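Long-range contacts in adenylosuccinate lyase (Francisella tularensis subsp. tularensis SCHU S4, PDB 4EEI), which probably catalyses the beta-elimination of fumarate from adenylosuccinate, giving AMP, and from the succinyl-carboxamide intermediate of de novo purine synthesis: residues K221-H226 and S286-A291; D108-V113 and D315-M320. One frame throughout, in Å; residues are numbered along the deposited sequence.

Interactions 1 and 2 join four helices of the long helical bundle characteristic of the fumarase/aspartase superfamily, and their centres lie 13 Å apart. Helix 304-333, which supplies residues 315-320 to interaction 2, also touches both helices of interaction 1. At the junction the carboxamide of Asn316 lies between two histidines, with OD1 2.6 Å from His226 ND1 and ND2 3.0 Å from His287 ND1, both probable hydrogen bonds. His226 also packs on Phe317 and Met320, so the two contacts form one continuous core. The AMP pocket is not part of either: the side chains of His287 and Phe317 each lie about 12 Å from that of Arg310, an AMP-binding residue.

Interaction 1: residues K221-H226 and S286-A291; sequences KLISIH and SHVSIA
Ile223 carries the contact between 221-226 and 286-291, its CB and branches directed at Ala291 and at the backbone of His287. The two helical segments run nearly antiparallel, at 164°, and their axes come within 8.7 Å of each other, a close approach consistent with the small side chains of Ser224 and Ala291. CB of Ile223 meets the methyl of Ala291 at 3.9 Å between the two CB atoms. The CG2 branch, anti to the backbone N (chi1 -59° places CG1 beside that N), reaches across to the carbonyl O of His287, 3.8 Å from CG2, and lies near His287 CB as well. Val288 answers from the other helix with its two methyls divided: CG2 rests 3.8 Å from the carbonyl O of Ile223, while CG1 lies 4.2 Å from Ser224 OG. That hydroxyl turns back on its own helix, bonding to the carbonyl O of Ala220, so it meets Val288 only by van der Waals contact. The imidazole of His287 leads away from Ile223 and meets the ring of Tyr312. No hydrogen bond joins the two segments, which meet through apolar groups and methyl-to-carbonyl contacts. Helix 304-333 packs against both partners, through Asn316 on Ile223 and Tyr312 on Ala291, whereas helices 94-131 and 151-173 flank 221-226 at Leu222, and Leu228 of the second subunit packs on Ser224.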
loop_
_atom_site.group_PDB
_atom_site.type_symbol
_atom_site.label_atom_id
_atom_site.label_comp_id
_atom_site.label_asym_id
_atom_site.label_seq_id
_atom_site.Cartn_x
_atom_site.Cartn_y
_atom_site.Cartn_z
ATOM N N LYS B 221 -14.349 1.574 4.951
ATOM C CA LYS B 221 -15.075 2.071 3.795
ATOM C C LYS B 221 -14.903 3.584 3.679
ATOM O O LYS B 221 -14.629 4.102 2.592
ATOM C CB LYS B 221 -16.563 1.715 3.882
ATOM C CG LYS B 221 -17.400 2.408 2.795
ATOM C CD LYS B 221 -18.815 1.837 2.707
ATOM C CE LYS B 221 -19.630 2.555 1.632
ATOM N NZ LYS B 221 -20.999 1.964 1.530
ATOM N N LEU B 222 -15.048 4.290 4.801
ATOM C CA LEU B 222 -14.897 5.741 4.822
ATOM C C LEU B 222 -13.480 6.151 4.440
ATOM O O LEU B 222 -13.287 7.067 3.633
ATOM C CB LEU B 222 -15.246 6.304 6.207
ATOM C CG LEU B 222 -15.005 7.809 6.400
ATOM C CD1 LEU B 222 -15.800 8.631 5.396
ATOM C CD2 LEU B 222 -15.356 8.246 7.818
ATOM N N ILE B 223 -12.493 5.480 5.027
ATOM C CA ILE B 223 -11.094 5.761 4.712
ATOM C C ILE B 223 -10.790 5.491 3.233
ATOM O O ILE B 223 -9.986 6.203 2.622
ATOM C CB ILE B 223 -10.159 4.966 5.650
ATOM C CG1 ILE B 223 -10.447 5.347 7.104
ATOM C CG2 ILE B 223 -8.688 5.204 5.311
ATOM C CD1 ILE B 223 -10.187 6.806 7.427
ATOM N N SER B 224 -11.438 4.477 2.656
ATOM C CA SER B 224 -11.316 4.212 1.218
ATOM C C SER B 224 -11.871 5.348 0.370
ATOM O O SER B 224 -11.299 5.695 -0.676
ATOM C CB SER B 224 -12.013 2.903 0.845
ATOM O OG SER B 224 -11.338 1.815 1.456
ATOM N N ILE B 225 -12.989 5.923 0.798
ATOM C CA ILE B 225 -13.500 7.110 0.111
ATOM C C ILE B 225 -12.493 8.262 0.222
ATOM O O ILE B 225 -12.255 9.002 -0.738
ATOM C CB ILE B 225 -14.856 7.560 0.679
ATOM C CG1 ILE B 225 -15.911 6.472 0.469
ATOM C CG2 ILE B 225 -15.314 8.865 0.014
ATOM C CD1 ILE B 225 -17.204 6.736 1.242
ATOM N N HIS B 226 -11.901 8.426 1.398
ATOM C CA HIS B 226 -10.920 9.492 1.589
ATOM C C HIS B 226 -9.697 9.253 0.690
ATOM O O HIS B 226 -9.078 10.208 0.208
ATOM C CB HIS B 226 -10.519 9.581 3.068
ATOM C CG HIS B 226 -11.530 10.285 3.918
ATOM N ND1 HIS B 226 -11.275 10.661 5.219
ATOM C CD2 HIS B 226 -12.790 10.700 3.646
ATOM C CE1 HIS B 226 -12.335 11.281 5.712
ATOM N NE2 HIS B 226 -13.266 11.326 4.777
ATOM N N SER B 286 -1.847 6.580 2.232
ATOM C CA SER B 286 -1.140 5.594 3.063
ATOM C C SER B 286 -2.042 4.966 4.133
ATOM O O SER B 286 -1.780 3.860 4.616
ATOM C CB SER B 286 0.092 6.242 3.725
ATOM O OG SER B 286 -0.291 7.082 4.801
ATOM N N HIS B 287 -3.107 5.668 4.504
ATOM C CA HIS B 287 -3.987 5.193 5.573
ATOM C C HIS B 287 -4.930 4.087 5.136
ATOM O O HIS B 287 -5.468 3.364 5.981
ATOM C CB HIS B 287 -4.828 6.349 6.118
ATOM C CG HIS B 287 -4.033 7.428 6.774
ATOM N ND1 HIS B 287 -4.505 8.713 6.910
ATOM C CD2 HIS B 287 -2.798 7.419 7.349
ATOM C CE1 HIS B 287 -3.603 9.454 7.534
ATOM N NE2 HIS B 287 -2.562 8.687 7.814
ATOM N N VAL B 288 -5.173 3.987 3.829
ATOM C CA VAL B 288 -6.107 2.996 3.314
ATOM C C VAL B 288 -5.703 1.577 3.719
ATOM O O VAL B 288 -6.531 0.809 4.198
ATOM C CB VAL B 288 -6.278 3.097 1.779
ATOM C CG1 VAL B 288 -7.173 1.997 1.285
ATOM C CG2 VAL B 288 -6.868 4.465 1.399
ATOM N N SER B 289 -4.434 1.230 3.545
ATOM C CA SER B 289 -3.979 -0.112 3.906
ATOM C C SER B 289 -4.113 -0.378 5.407
ATOM O O SER B 289 -4.442 -1.487 5.816
ATOM C CB SER B 289 -2.532 -0.321 3.471
ATOM O OG SER B 289 -1.679 0.556 4.175
ATOM N N ILE B 290 -3.849 0.634 6.228
ATOM C CA ILE B 290 -4.011 0.479 7.674
ATOM C C ILE B 290 -5.458 0.108 7.997
ATOM O O ILE B 290 -5.721 -0.836 8.754
ATOM C CB ILE B 290 -3.647 1.768 8.454
ATOM C CG1 ILE B 290 -2.235 2.236 8.105
ATOM C CG2 ILE B 290 -3.732 1.516 9.937
ATOM C CD1 ILE B 290 -1.888 3.646 8.667
ATOM N N ALA B 291 -6.394 0.836 7.397
ATOM C CA ALA B 291 -7.811 0.618 7.658
ATOM C C ALA B 291 -8.226 -0.772 7.229
ATOM O O ALA B 291 -8.993 -1.435 7.931
ATOM C CB ALA B 291 -8.648 1.651 6.946
#

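Interaction 2: residues D108-V113 and D315-M320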
loop_
_atom_site.group_PDB
_atom_site.type_symbol
_atom_site.label_atom_id
_atom_site.label_comp_id
_atom_site.label_asym_id
_atom_site.label_seq_id
_atom_site.Cartn_x
_atom_site.Cartn_y
_atom_site.Cartn_z
ATOM N N ASP B 108 -18.822 13.884 13.737
ATOM C CA ASP B 108 -18.590 15.315 13.814
ATOM C C ASP B 108 -17.440 15.746 12.910
ATOM O O ASP B 108 -17.429 16.864 12.389
ATOM C CB ASP B 108 -18.379 15.734 15.269
ATOM C CG ASP B 108 -19.634 15.537 16.110
ATOM O OD1 ASP B 108 -20.744 15.554 15.528
ATOM O OD2 ASP B 108 -19.509 15.360 17.343
ATOM N N SER B 109 -16.488 14.846 12.714
ATOM C CA SER B 109 -15.376 15.104 11.813
ATOM C C SER B 109 -15.870 15.122 10.366
ATOM O O SER B 109 -15.474 15.975 9.574
ATOM C CB SER B 109 -14.313 14.016 11.998
ATOM O OG SER B 109 -13.723 14.112 13.278
ATOM N N MET B 110 -16.733 14.168 10.025
ATOM C CA MET B 110 -17.316 14.110 8.685
ATOM C C MET B 110 -18.067 15.373 8.306
ATOM O O MET B 110 -18.061 15.779 7.137
ATOM C CB MET B 110 -18.259 12.912 8.551
ATOM C CG MET B 110 -17.554 11.598 8.385
ATOM S SD MET B 110 -18.742 10.305 7.964
ATOM C CE MET B 110 -19.247 10.815 6.317
ATOM N N SER B 111 -18.729 15.985 9.283
ATOM C CA SER B 111 -19.489 17.197 9.026
ATOM C C SER B 111 -18.584 18.283 8.464
ATOM O O SER B 111 -18.978 19.027 7.564
ATOM C CB SER B 111 -20.167 17.683 10.309
ATOM O OG SER B 111 -21.123 16.731 10.734
ATOM N N TYR B 112 -17.367 18.367 8.994
ATOM C CA TYR B 112 -16.409 19.370 8.529
ATOM C C TYR B 112 -15.840 19.005 7.154
ATOM O O TYR B 112 -15.663 19.877 6.299
ATOM C CB TYR B 112 -15.265 19.551 9.536
ATOM C CG TYR B 112 -15.617 20.377 10.755
ATOM C CD1 TYR B 112 -15.729 21.766 10.675
ATOM C CD2 TYR B 112 -15.815 19.779 11.989
ATOM C CE1 TYR B 112 -16.051 22.531 11.793
ATOM C CE2 TYR B 112 -16.133 20.538 13.113
ATOM C CZ TYR B 112 -16.249 21.908 13.006
ATOM O OH TYR B 112 -16.562 22.648 14.128
ATOM N N VAL B 113 -15.540 17.729 6.952
ATOM C CA VAL B 113 -15.006 17.271 5.669
ATOM C C VAL B 113 -16.015 17.538 4.563
ATOM O O VAL B 113 -15.662 18.041 3.502
ATOM C CB VAL B 113 -14.698 15.781 5.711
ATOM C CG1 VAL B 113 -14.215 15.288 4.334
ATOM C CG2 VAL B 113 -13.646 15.501 6.782
ATOM N N ASP B 315 -5.185 12.038 12.267
ATOM C CA ASP B 315 -4.363 12.579 11.184
ATOM C C ASP B 315 -5.133 12.591 9.877
ATOM O O ASP B 315 -5.014 13.519 9.096
ATOM C CB ASP B 315 -3.081 11.779 10.987
ATOM C CG ASP B 315 -2.068 12.024 12.082
ATOM O OD1 ASP B 315 -2.277 12.947 12.897
ATOM O OD2 ASP B 315 -1.054 11.295 12.120
ATOM N N ASN B 316 -5.899 11.539 9.630
ATOM C CA ASN B 316 -6.671 11.462 8.397
ATOM C C ASN B 316 -7.672 12.612 8.301
ATOM O O ASN B 316 -7.709 13.338 7.308
ATOM C CB ASN B 316 -7.377 10.108 8.305
ATOM C CG ASN B 316 -8.064 9.904 6.977
ATOM O OD1 ASN B 316 -9.212 10.330 6.785
ATOM N ND2 ASN B 316 -7.369 9.251 6.048
ATOM N N PHE B 317 -8.476 12.803 9.341
ATOM C CA PHE B 317 -9.421 13.911 9.323
ATOM C C PHE B 317 -8.722 15.268 9.339
ATOM O O PHE B 317 -9.136 16.207 8.641
ATOM C CB PHE B 317 -10.424 13.779 10.473
ATOM C CG PHE B 317 -11.415 12.673 10.264
ATOM C CD1 PHE B 317 -12.432 12.809 9.330
ATOM C CD2 PHE B 317 -11.327 11.497 10.990
ATOM C CE1 PHE B 317 -13.354 11.781 9.123
ATOM C CE2 PHE B 317 -12.242 10.467 10.789
ATOM C CZ PHE B 317 -13.252 10.615 9.853
ATOM N N GLY B 318 -7.654 15.384 10.123
ATOM C CA GLY B 318 -6.933 16.648 10.190
ATOM C C GLY B 318 -6.324 17.027 8.844
ATOM O O GLY B 318 -6.422 18.169 8.400
ATOM N N ILE B 319 -5.688 16.069 8.191
ATOM C CA ILE B 319 -5.085 16.334 6.895
ATOM C C ILE B 319 -6.162 16.593 5.839
ATOM O O ILE B 319 -6.003 17.470 4.998
ATOM C CB ILE B 319 -4.208 15.153 6.450
ATOM C CG1 ILE B 319 -2.952 15.073 7.328
ATOM C CG2 ILE B 319 -3.816 15.294 4.986
ATOM C CD1 ILE B 319 -2.184 13.742 7.150
ATOM N N MET B 320 -7.251 15.835 5.883
ATOM C CA MET B 320 -8.303 15.988 4.874
ATOM C C MET B 320 -8.904 17.390 4.934
ATOM O O MET B 320 -9.059 18.058 3.909
ATOM C CB MET B 320 -9.405 14.937 5.056
ATOM C CG MET B 320 -10.565 15.092 4.067
ATOM S SD MET B 320 -10.042 14.823 2.362
ATOM C CE MET B 320 -9.854 13.046 2.341
#
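Ser109 sets its CB over one face of the Phe317 ring, 3.5 Å above the plane and shifted toward the rim on the CG-CD1 side. The CB lies 3.6 Å from the ring centroid and 18° off the normal, the geometry of a CH-pi contact. A small residue here leaves a shallow hollow on helix 94-131, and the flat ring fills it as the main bump of helix 304-333. Val113, one turn further on, closes the hollow from another side: its CG2 comes up to the ring edge, near the ring plane, 3.9 Å from CD1. Met110 adds a looser wall, with CG 4.3 Å from Phe317 CE1. Helix 94-131 thus meets the ring over one face and at its rim, and Leu222 of helix 217-244 also touches it.

The second fit lies one turn along, where Val113 is the bump. Its CG1, anti to the backbone N (chi1 177°), meets CG of Met320 at 3.7 Å, and the two side chains cross at about a right angle. The Met320 chain bends at chi2 and chi3, and the residue also packs on Ile229 of helix 217-244. The helices run roughly parallel, 21° apart, with axes 10.1 Å from each other, a separation bridged by Phe317 reaching to Ser109 and by Val113 meeting Met320 CG.

Ser109 OG bonds to the carbonyl O of Gln105 and more weakly with Trp14 NE1, while CB meets the ring. With no hydrogen bond or salt bridge between the two segments, this buried contact relies on van der Waals fit and CH-pi attraction.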